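Local coordinates for protein manganese lipoxygenase (Gaeumannomyces graminis, PDB 5FX8) that catalyses the manganese-dependent oxygenation of linoleic and alpha-linolenic acids to 11S- and 13R-hydroperoxy fatty acids, at residues A[128-134]-A[520-526]; A[159-163]-A[600-604]; A[284-289]-A[353-358]. Residue numbers count along the deposited sequence, not the author numbering.

Interaction 1 of 3, residues A[128-134]-A[520-526]; sequences FKTLDDF and LAWLPNE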
loop_
_atom_site.group_PDB
_atom_site.type_symbol
_atom_site.label_atom_id
_atom_site.label_comp_id
_atom_site.label_asym_id
_atom_site.label_seq_id
_atom_site.Cartn_x
_atom_site.Cartn_y
_atom_site.Cartn_z
ATOM N N PHE A 128 20.861 -17.911 10.582
ATOM C CA PHE A 128 20.523 -18.739 9.436
ATOM C C PHE A 128 21.680 -19.690 9.197
ATOM O O PHE A 128 22.775 -19.260 8.829
ATOM C CB PHE A 128 20.275 -17.913 8.175
ATOM C CG PHE A 128 19.142 -16.947 8.277
ATOM C CD1 PHE A 128 18.085 -17.189 9.122
ATOM C CD2 PHE A 128 19.141 -15.786 7.516
ATOM C CE1 PHE A 128 17.058 -16.298 9.215
ATOM C CE2 PHE A 128 18.099 -14.892 7.604
ATOM C CZ PHE A 128 17.064 -15.147 8.453
ATOM N N LYS A 129 21.431 -20.981 9.384
ATOM C CA LYS A 129 22.378 -22.002 8.965
ATOM C C LYS A 129 21.989 -22.668 7.657
ATOM O O LYS A 129 22.854 -23.236 6.996
ATOM C CB LYS A 129 22.512 -23.077 10.042
ATOM C CG LYS A 129 22.522 -22.529 11.443
ATOM C CD LYS A 129 21.416 -23.149 12.278
ATOM C CE LYS A 129 21.583 -22.778 13.734
ATOM N NZ LYS A 129 21.615 -21.303 13.854
ATOM N N THR A 130 20.716 -22.626 7.281
ATOM C CA THR A 130 20.249 -23.251 6.053
ATOM C C THR A 130 19.117 -22.399 5.497
ATOM O O THR A 130 18.615 -21.502 6.170
ATOM C CB THR A 130 19.807 -24.697 6.301
ATOM O OG1 THR A 130 19.269 -25.239 5.094
ATOM C CG2 THR A 130 18.744 -24.765 7.376
ATOM N N LEU A 131 18.716 -22.670 4.252
ATOM C CA LEU A 131 17.652 -21.869 3.649
ATOM C C LEU A 131 16.326 -22.001 4.390
ATOM O O LEU A 131 15.482 -21.113 4.281
ATOM C CB LEU A 131 17.456 -22.243 2.179
ATOM C CG LEU A 131 17.907 -21.265 1.088
ATOM C CD1 LEU A 131 19.332 -20.858 1.275
ATOM C CD2 LEU A 131 17.787 -21.900 -0.249
ATOM N N ASP A 132 16.118 -23.070 5.152
ATOM C CA ASP A 132 14.828 -23.245 5.807
ATOM C C ASP A 132 14.675 -22.312 6.996
ATOM O O ASP A 132 13.550 -21.984 7.375
ATOM C CB ASP A 132 14.645 -24.695 6.253
ATOM C CG ASP A 132 15.182 -25.679 5.285
ATOM O OD1 ASP A 132 14.532 -25.923 4.308
ATOM O OD2 ASP A 132 16.262 -26.206 5.496
ATOM N N ASP A 133 15.786 -21.878 7.600
ATOM C CA ASP A 133 15.706 -20.951 8.725
ATOM C C ASP A 133 15.177 -19.592 8.310
ATOM O O ASP A 133 14.812 -18.795 9.175
ATOM C CB ASP A 133 17.071 -20.781 9.393
ATOM C CG ASP A 133 17.660 -22.094 9.854
ATOM O OD1 ASP A 133 16.863 -22.974 10.234
ATOM O OD2 ASP A 133 18.906 -22.255 9.813
ATOM N N PHE A 134 15.124 -19.308 7.012
ATOM C CA PHE A 134 14.479 -18.089 6.563
ATOM C C PHE A 134 13.021 -18.038 6.962
ATOM O O PHE A 134 12.450 -16.954 7.011
ATOM C CB PHE A 134 14.606 -17.943 5.059
ATOM C CG PHE A 134 15.813 -17.194 4.628
ATOM C CD1 PHE A 134 15.795 -15.813 4.545
ATOM C CD2 PHE A 134 16.971 -17.856 4.306
ATOM C CE1 PHE A 134 16.916 -15.110 4.148
ATOM C CE2 PHE A 134 18.096 -17.155 3.905
ATOM C CZ PHE A 134 18.063 -15.783 3.824
ATOM N N LEU A 520 23.436 -19.612 1.107
ATOM C CA LEU A 520 23.201 -18.415 1.898
ATOM C C LEU A 520 24.060 -17.251 1.464
ATOM O O LEU A 520 23.767 -16.121 1.848
ATOM C CB LEU A 520 23.462 -18.689 3.370
ATOM C CG LEU A 520 22.505 -19.646 4.059
ATOM C CD1 LEU A 520 23.014 -19.984 5.413
ATOM C CD2 LEU A 520 21.162 -19.021 4.192
ATOM N N ALA A 521 25.110 -17.485 0.686
ATOM C CA ALA A 521 26.058 -16.414 0.429
ATOM C C ALA A 521 25.492 -15.376 -0.515
ATOM O O ALA A 521 25.940 -14.232 -0.513
ATOM C CB ALA A 521 27.355 -16.975 -0.127
ATOM N N TRP A 522 24.525 -15.745 -1.336
ATOM C CA TRP A 522 23.945 -14.749 -2.218
ATOM C C TRP A 522 22.847 -13.975 -1.523
ATOM O O TRP A 522 22.512 -12.874 -1.944
ATOM C CB TRP A 522 23.438 -15.425 -3.492
ATOM C CG TRP A 522 24.553 -15.794 -4.478
ATOM C CD1 TRP A 522 24.989 -15.042 -5.531
ATOM C CD2 TRP A 522 25.360 -16.986 -4.484
ATOM N NE1 TRP A 522 26.007 -15.687 -6.194
ATOM C CE2 TRP A 522 26.259 -16.878 -5.567
ATOM C CE3 TRP A 522 25.416 -18.131 -3.681
ATOM C CZ2 TRP A 522 27.199 -17.873 -5.862
ATOM C CZ3 TRP A 522 26.355 -19.123 -3.985
ATOM C CH2 TRP A 522 27.227 -18.979 -5.056
ATOM N N LEU A 523 22.355 -14.478 -0.474
ATOM C CA LEU A 523 21.159 -13.961 0.154
ATOM C C LEU A 523 21.517 -13.012 1.282
ATOM O O LEU A 523 22.632 -13.030 1.783
ATOM C CB LEU A 523 20.318 -15.124 0.684
ATOM C CG LEU A 523 19.662 -16.001 -0.373
ATOM C CD1 LEU A 523 18.907 -17.100 0.277
ATOM C CD2 LEU A 523 18.702 -15.138 -1.152
ATOM N N PRO A 524 20.602 -12.160 1.722
ATOM C CA PRO A 524 20.928 -11.278 2.842
ATOM C C PRO A 524 21.186 -12.054 4.125
ATOM O O PRO A 524 20.714 -13.176 4.314
ATOM C CB PRO A 524 19.678 -10.405 2.969
ATOM C CG PRO A 524 18.601 -11.202 2.326
ATOM C CD PRO A 524 19.270 -11.848 1.177
ATOM N N ASN A 525 21.940 -11.437 5.022
ATOM C CA ASN A 525 22.127 -12.017 6.338
ATOM C C ASN A 525 20.914 -11.695 7.210
ATOM O O ASN A 525 19.955 -11.079 6.763
ATOM C CB ASN A 525 23.426 -11.518 6.948
ATOM C CG ASN A 525 23.412 -10.043 7.199
ATOM O OD1 ASN A 525 22.430 -9.488 7.666
ATOM N ND2 ASN A 525 24.514 -9.394 6.902
ATOM N N GLU A 526 20.961 -12.085 8.475
ATOM C CA GLU A 526 19.787 -11.945 9.329
ATOM C C GLU A 526 19.317 -10.497 9.418
ATOM O O GLU A 526 18.125 -10.213 9.296
ATOM C CB GLU A 526 20.095 -12.494 10.720
ATOM C CG GLU A 526 20.426 -13.980 10.751
ATOM C CD GLU A 526 21.813 -14.329 10.227
ATOM O OE1 GLU A 526 22.614 -13.422 9.912
ATOM O OE2 GLU A 526 22.100 -15.536 10.125
#
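In this mostly helical lipoxygenase fold, the turn that follows helix 86-124 packs against the loop leading into helix 526-539, a loop-to-loop contact at the periphery that buries 439 Å² over both sides. One hydrogen bond crosses it: Phe128 N donates to Glu526 OE2 at 2.7 Å with an N-H...O angle of 161°, so the first residue of the helix, just past the N-cap Asn525, holds the incoming backbone. Glu526 also makes a CH-pi contact, its CG lying 3.9 Å from the centroid of the Phe128 ring and 10° off the ring normal. Among the apolar pairs, Leu520 CD2 lies 3.9 Å from Leu131 CD1, while Leu523 CD1 lies 3.9 Å from Leu131 CD1 and 3.7 Å from Phe134 CE2. Leu520 CD1 makes van der Waals contact with the backbone, 3.5 Å from Phe128 O. Within 128-134, Asp133 OD2 accepts from Lys129 N at 2.9 Å and from Thr130 N at 3.1 Å, fixing the backbone that enters the 3-10 segment. Helix 268-305 adds Leu272 against Leu131. The last apolar pair is at the Phe134 ring, where Leu520 CD2 approaches the edge, near the ring plane, 3.6 Å from Phe134 CE2.

Interaction 2 of 3, residues A[159-163]-A[600-604]; sequences TSDLL and MPFVW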
loop_
_atom_site.group_PDB
_atom_site.type_symbol
_atom_site.label_atom_id
_atom_site.label_comp_id
_atom_site.label_asym_id
_atom_site.label_seq_id
_atom_site.Cartn_x
_atom_site.Cartn_y
_atom_site.Cartn_z
ATOM N N THR A 159 10.421 -24.066 -3.512
ATOM C CA THR A 159 11.282 -24.595 -4.559
ATOM C C THR A 159 10.501 -25.065 -5.764
ATOM O O THR A 159 11.110 -25.502 -6.742
ATOM C CB THR A 159 12.112 -25.756 -4.038
ATOM O OG1 THR A 159 11.224 -26.734 -3.489
ATOM C CG2 THR A 159 13.081 -25.281 -2.998
ATOM N N SER A 160 9.180 -24.981 -5.701
ATOM C CA SER A 160 8.327 -25.494 -6.754
ATOM C C SER A 160 8.496 -24.680 -8.022
ATOM O O SER A 160 8.467 -23.449 -7.990
ATOM C CB SER A 160 6.879 -25.462 -6.300
ATOM O OG SER A 160 6.037 -25.450 -7.411
ATOM N N ASP A 161 8.677 -25.379 -9.142
ATOM C CA ASP A 161 8.828 -24.696 -10.415
ATOM C C ASP A 161 7.505 -24.122 -10.866
ATOM O O ASP A 161 7.468 -23.067 -11.498
ATOM C CB ASP A 161 9.383 -25.644 -11.479
ATOM C CG ASP A 161 10.885 -25.888 -11.343
ATOM O OD1 ASP A 161 11.623 -24.949 -11.009
ATOM O OD2 ASP A 161 11.349 -27.017 -11.601
ATOM N N LEU A 162 6.406 -24.814 -10.564
ATOM C CA LEU A 162 5.093 -24.300 -10.933
ATOM C C LEU A 162 4.801 -22.999 -10.204
ATOM O O LEU A 162 4.193 -22.087 -10.766
ATOM C CB LEU A 162 4.007 -25.329 -10.643
ATOM C CG LEU A 162 2.574 -24.858 -10.916
ATOM C CD1 LEU A 162 2.322 -24.758 -12.369
ATOM C CD2 LEU A 162 1.566 -25.757 -10.303
ATOM N N LEU A 163 5.232 -22.891 -8.954
ATOM C CA LEU A 163 5.084 -21.630 -8.259
ATOM C C LEU A 163 5.957 -20.553 -8.879
ATOM O O LEU A 163 5.586 -19.380 -8.862
ATOM C CB LEU A 163 5.414 -21.814 -6.783
ATOM C CG LEU A 163 5.458 -20.633 -5.813
ATOM C CD1 LEU A 163 5.158 -21.136 -4.445
ATOM C CD2 LEU A 163 6.807 -19.958 -5.795
ATOM N N MET A 600 -2.068 -22.921 -8.563
ATOM C CA MET A 600 -0.802 -22.421 -8.074
ATOM C C MET A 600 -0.497 -23.010 -6.714
ATOM O O MET A 600 -1.404 -23.218 -5.914
ATOM C CB MET A 600 -0.816 -20.904 -7.899
ATOM C CG MET A 600 -0.860 -20.093 -9.111
ATOM S SD MET A 600 -0.735 -18.339 -8.708
ATOM C CE MET A 600 -0.616 -17.809 -10.354
ATOM N N PRO A 601 0.765 -23.175 -6.393
ATOM C CA PRO A 601 1.127 -23.711 -5.081
ATOM C C PRO A 601 1.155 -22.684 -3.966
ATOM O O PRO A 601 1.755 -22.938 -2.918
ATOM C CB PRO A 601 2.526 -24.289 -5.323
ATOM C CG PRO A 601 2.639 -24.421 -6.777
ATOM C CD PRO A 601 1.868 -23.306 -7.348
ATOM N N PHE A 602 0.536 -21.525 -4.178
ATOM C CA PHE A 602 0.378 -20.533 -3.124
ATOM C C PHE A 602 -0.952 -19.821 -3.294
ATOM O O PHE A 602 -1.532 -19.789 -4.376
ATOM C CB PHE A 602 1.532 -19.513 -3.082
ATOM C CG PHE A 602 1.604 -18.594 -4.268
ATOM C CD1 PHE A 602 2.198 -19.009 -5.460
ATOM C CD2 PHE A 602 1.136 -17.303 -4.176
ATOM C CE1 PHE A 602 2.287 -18.166 -6.541
ATOM C CE2 PHE A 602 1.228 -16.464 -5.241
ATOM C CZ PHE A 602 1.808 -16.895 -6.442
ATOM N N VAL A 603 -1.424 -19.253 -2.193
ATOM C CA VAL A 603 -2.668 -18.505 -2.164
ATOM C C VAL A 603 -2.365 -17.040 -2.404
ATOM O O VAL A 603 -1.601 -16.429 -1.657
ATOM C CB VAL A 603 -3.392 -18.687 -0.829
ATOM C CG1 VAL A 603 -4.591 -17.848 -0.822
ATOM C CG2 VAL A 603 -3.754 -20.122 -0.633
ATOM N N TRP A 604 -2.979 -16.473 -3.431
ATOM C CA TRP A 604 -2.723 -15.115 -3.872
ATOM C C TRP A 604 -3.992 -14.299 -3.662
ATOM O O TRP A 604 -5.080 -14.737 -4.051
ATOM C CB TRP A 604 -2.283 -15.128 -5.335
ATOM C CG TRP A 604 -1.969 -13.802 -5.903
ATOM C CD1 TRP A 604 -0.853 -13.060 -5.669
ATOM C CD2 TRP A 604 -2.771 -13.051 -6.807
ATOM N NE1 TRP A 604 -0.917 -11.892 -6.362
ATOM C CE2 TRP A 604 -2.088 -11.857 -7.068
ATOM C CE3 TRP A 604 -4.007 -13.265 -7.414
ATOM C CZ2 TRP A 604 -2.598 -10.876 -7.917
ATOM C CZ3 TRP A 604 -4.521 -12.291 -8.258
ATOM C CH2 TRP A 604 -3.815 -11.118 -8.505
#
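Pro601 lays its ring over the first turn of helix 161-166, with CG 3.6 Å from Ser160 OG, 3.7 Å from Leu163 N and 3.8 Å from Leu163 CB. Pro601 CD reaches the neighbouring side chain, 3.9 Å from Leu162 CD2. Pro601 gives 74 Å² of its surface to this contact, the largest share of any residue, and Pro601 CA lies 5.5 Å from Leu163 CA, so the chain passes close to the helix start. Phe602 extends the apolar patch: its CD1 is 3.7 Å from Leu163 CG, an oblique approach to the ring. No hydrogen bond joins the two segments, and the 232 Å² buried between them comes from van der Waals packing. The helix end that receives the proline is itself capped. Ser160 occupies the N-cap position, and its OG accepts from Leu163 N at 3.1 Å with an N-H...O angle of 165°, a side-chain cap that satisfies one of the amides exposed at a helix start. Pro601 CG therefore rests against both the donor and the acceptor of the capping bond. In the lipoxygenase fold the contact joins this short helix to the C-terminal tail, which runs on from 600-604 to the manganese ligand Val618. Nearby, Asn157, seen to carry an N-linked glycan, donates from ND2 to Pro601 O, and an N-acetylglucosamine touches Pro601. The CA-CB bond of Asp161 points away from the tail, and Asp161 OD1 forms a salt bridge with Lys275 NZ and accepts from Trp271 NE1, both on helix 268-305.

Interaction 3 of 3, residues A[284-289]-A[353-358]; sequences FYSQMY and AAIDFP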
loop_
_atom_site.group_PDB
_atom_site.type_symbol
_atom_site.label_atom_id
_atom_site.label_comp_id
_atom_site.label_asym_id
_atom_site.label_seq_id
_atom_site.Cartn_x
_atom_site.Cartn_y
_atom_site.Cartn_z
ATOM N N PHE A 284 12.981 -5.673 -8.947
ATOM C CA PHE A 284 13.373 -4.359 -9.424
ATOM C C PHE A 284 12.369 -3.836 -10.434
ATOM O O PHE A 284 11.968 -2.666 -10.380
ATOM C CB PHE A 284 14.759 -4.445 -10.032
ATOM C CG PHE A 284 15.216 -3.191 -10.695
ATOM C CD1 PHE A 284 14.961 -2.962 -12.040
ATOM C CD2 PHE A 284 15.947 -2.264 -9.988
ATOM C CE1 PHE A 284 15.400 -1.826 -12.635
ATOM C CE2 PHE A 284 16.390 -1.139 -10.580
ATOM C CZ PHE A 284 16.125 -0.906 -11.898
ATOM N N TYR A 285 11.954 -4.700 -11.370
ATOM C CA TYR A 285 11.043 -4.272 -12.423
ATOM C C TYR A 285 9.722 -3.794 -11.848
ATOM O O TYR A 285 9.223 -2.732 -12.211
ATOM C CB TYR A 285 10.794 -5.403 -13.417
ATOM C CG TYR A 285 9.740 -5.062 -14.455
ATOM C CD1 TYR A 285 8.392 -5.308 -14.218
ATOM C CD2 TYR A 285 10.091 -4.492 -15.666
ATOM C CE1 TYR A 285 7.443 -4.985 -15.141
ATOM C CE2 TYR A 285 9.148 -4.181 -16.599
ATOM C CZ TYR A 285 7.825 -4.430 -16.329
ATOM O OH TYR A 285 6.865 -4.125 -17.256
ATOM N N SER A 286 9.113 -4.596 -10.981
ATOM C CA SER A 286 7.769 -4.286 -10.532
ATOM C C SER A 286 7.783 -3.013 -9.713
ATOM O O SER A 286 6.924 -2.127 -9.878
ATOM C CB SER A 286 7.210 -5.454 -9.733
ATOM O OG SER A 286 7.705 -5.466 -8.418
ATOM N N GLN A 287 8.796 -2.878 -8.864
ATOM C CA GLN A 287 8.849 -1.684 -8.047
ATOM C C GLN A 287 9.080 -0.449 -8.895
ATOM O O GLN A 287 8.597 0.631 -8.560
ATOM C CB GLN A 287 9.907 -1.829 -6.957
ATOM C CG GLN A 287 9.521 -2.867 -5.915
ATOM C CD GLN A 287 8.005 -2.928 -5.662
ATOM O OE1 GLN A 287 7.428 -2.004 -5.108
ATOM N NE2 GLN A 287 7.368 -4.024 -6.084
ATOM N N MET A 288 9.784 -0.568 -10.007
ATOM C CA MET A 288 10.116 0.686 -10.660
ATOM C C MET A 288 9.210 0.979 -11.833
ATOM O O MET A 288 9.002 2.139 -12.192
ATOM C CB MET A 288 11.582 0.673 -11.066
ATOM C CG MET A 288 12.496 0.779 -9.872
ATOM S SD MET A 288 12.035 2.165 -8.827
ATOM C CE MET A 288 11.449 1.374 -7.409
ATOM N N TYR A 289 8.640 -0.039 -12.426
ATOM C CA TYR A 289 7.621 0.228 -13.397
ATOM C C TYR A 289 6.372 0.800 -12.747
ATOM O O TYR A 289 5.684 1.582 -13.391
ATOM C CB TYR A 289 7.318 -1.051 -14.163
ATOM C CG TYR A 289 6.291 -0.873 -15.247
ATOM C CD1 TYR A 289 6.647 -0.373 -16.487
ATOM C CD2 TYR A 289 4.975 -1.217 -15.034
ATOM C CE1 TYR A 289 5.720 -0.218 -17.478
ATOM C CE2 TYR A 289 4.032 -1.071 -16.025
ATOM C CZ TYR A 289 4.407 -0.569 -17.249
ATOM O OH TYR A 289 3.464 -0.412 -18.247
ATOM N N ALA A 353 19.718 4.187 -10.669
ATOM C CA ALA A 353 19.268 3.256 -11.699
ATOM C C ALA A 353 17.774 2.992 -11.583
ATOM O O ALA A 353 17.056 2.971 -12.592
ATOM C CB ALA A 353 20.047 1.951 -11.596
ATOM N N ALA A 354 17.295 2.788 -10.352
ATOM C CA ALA A 354 15.861 2.689 -10.097
ATOM C C ALA A 354 15.092 3.869 -10.679
ATOM O O ALA A 354 14.047 3.680 -11.294
ATOM C CB ALA A 354 15.596 2.599 -8.596
ATOM N N ILE A 355 15.579 5.097 -10.464
ATOM C CA ILE A 355 14.874 6.271 -10.972
ATOM C C ILE A 355 15.011 6.360 -12.486
ATOM O O ILE A 355 14.114 6.858 -13.161
ATOM C CB ILE A 355 15.374 7.548 -10.258
ATOM C CG1 ILE A 355 14.751 7.671 -8.879
ATOM C CG2 ILE A 355 14.982 8.807 -10.989
ATOM C CD1 ILE A 355 13.298 7.907 -8.953
ATOM N N ASP A 356 16.119 5.874 -13.047
ATOM C CA ASP A 356 16.270 5.933 -14.500
ATOM C C ASP A 356 15.297 4.998 -15.215
ATOM O O ASP A 356 14.870 5.289 -16.338
ATOM C CB ASP A 356 17.725 5.636 -14.875
ATOM C CG ASP A 356 17.940 5.396 -16.376
ATOM O OD1 ASP A 356 18.036 6.388 -17.136
ATOM O OD2 ASP A 356 18.075 4.217 -16.794
ATOM N N PHE A 357 14.893 3.899 -14.580
ATOM C CA PHE A 357 14.103 2.915 -15.317
ATOM C C PHE A 357 12.731 3.411 -15.809
ATOM O O PHE A 357 12.436 3.232 -17.003
ATOM C CB PHE A 357 13.986 1.653 -14.470
ATOM C CG PHE A 357 13.293 0.557 -15.164
ATOM C CD1 PHE A 357 13.951 -0.194 -16.118
ATOM C CD2 PHE A 357 11.976 0.280 -14.886
ATOM C CE1 PHE A 357 13.321 -1.203 -16.764
ATOM C CE2 PHE A 357 11.338 -0.729 -15.535
ATOM C CZ PHE A 357 12.007 -1.471 -16.476
ATOM N N PRO A 358 11.847 3.995 -14.986
ATOM C CA PRO A 358 10.549 4.440 -15.540
ATOM C C PRO A 358 10.647 5.552 -16.574
ATOM O O PRO A 358 9.773 5.661 -17.444
ATOM C CB PRO A 358 9.783 4.906 -14.299
ATOM C CG PRO A 358 10.856 5.184 -13.296
ATOM C CD PRO A 358 11.873 4.146 -13.523
#
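Two helices of the lipoxygenase core, 268-305 and 351-363, pack here through an aromatic cluster of Phe284, Tyr285 and Phe357; their local axes approach to 8.9 Å and cross at -65°. Phe357 sits in the t rotamer (chi1 -176°) and points into the crossing, contributing 92 Å² of contact area. Phe284 and Tyr285 are also t (both 174°): their CA-CB bonds run sideways, yet their rings come nearer. The edge of Phe284 meets the face of Phe357, with centroids 5.7 Å apart and planes at 69°, whereas Tyr285 lies oblique to Phe357, its CD2 3.7 Å from Phe357 CZ. Met288 adopts m for chi1 and chi2 (-71° and -51°), which brings SD to 3.6 Å from Ala354 CB. Its side chain lies about 5 Å from that of the manganese ligand His290, so this packing borders the metal site. Where helix 351-363 kinks at Pro358, the proline CB comes within 3.6 Å of Met288 O.

Overall arrangement
Along the chain, 128-134 and 159-163 come first, then 284-289 and 353-358, then 520-526 and 600-604, so interactions 1 and 2 cross while interaction 3 falls within the span of both. The centres of interactions 1 and 2 are 21 Å apart, on the same side of the chain's centre, with nearest atoms about 6 Å apart. Interaction 3 is more central, 26 Å from interaction 1 and 25 Å from interaction 2 between centres. Helix 268-305 relates all three: it carries 284-289 and, nearer its start, touches Leu131 and is bonded to the Asp161 carboxylate. The outer contacts thus tie early segments to late ones; interaction 3 sits where this helix runs on to ligands His290 and His294.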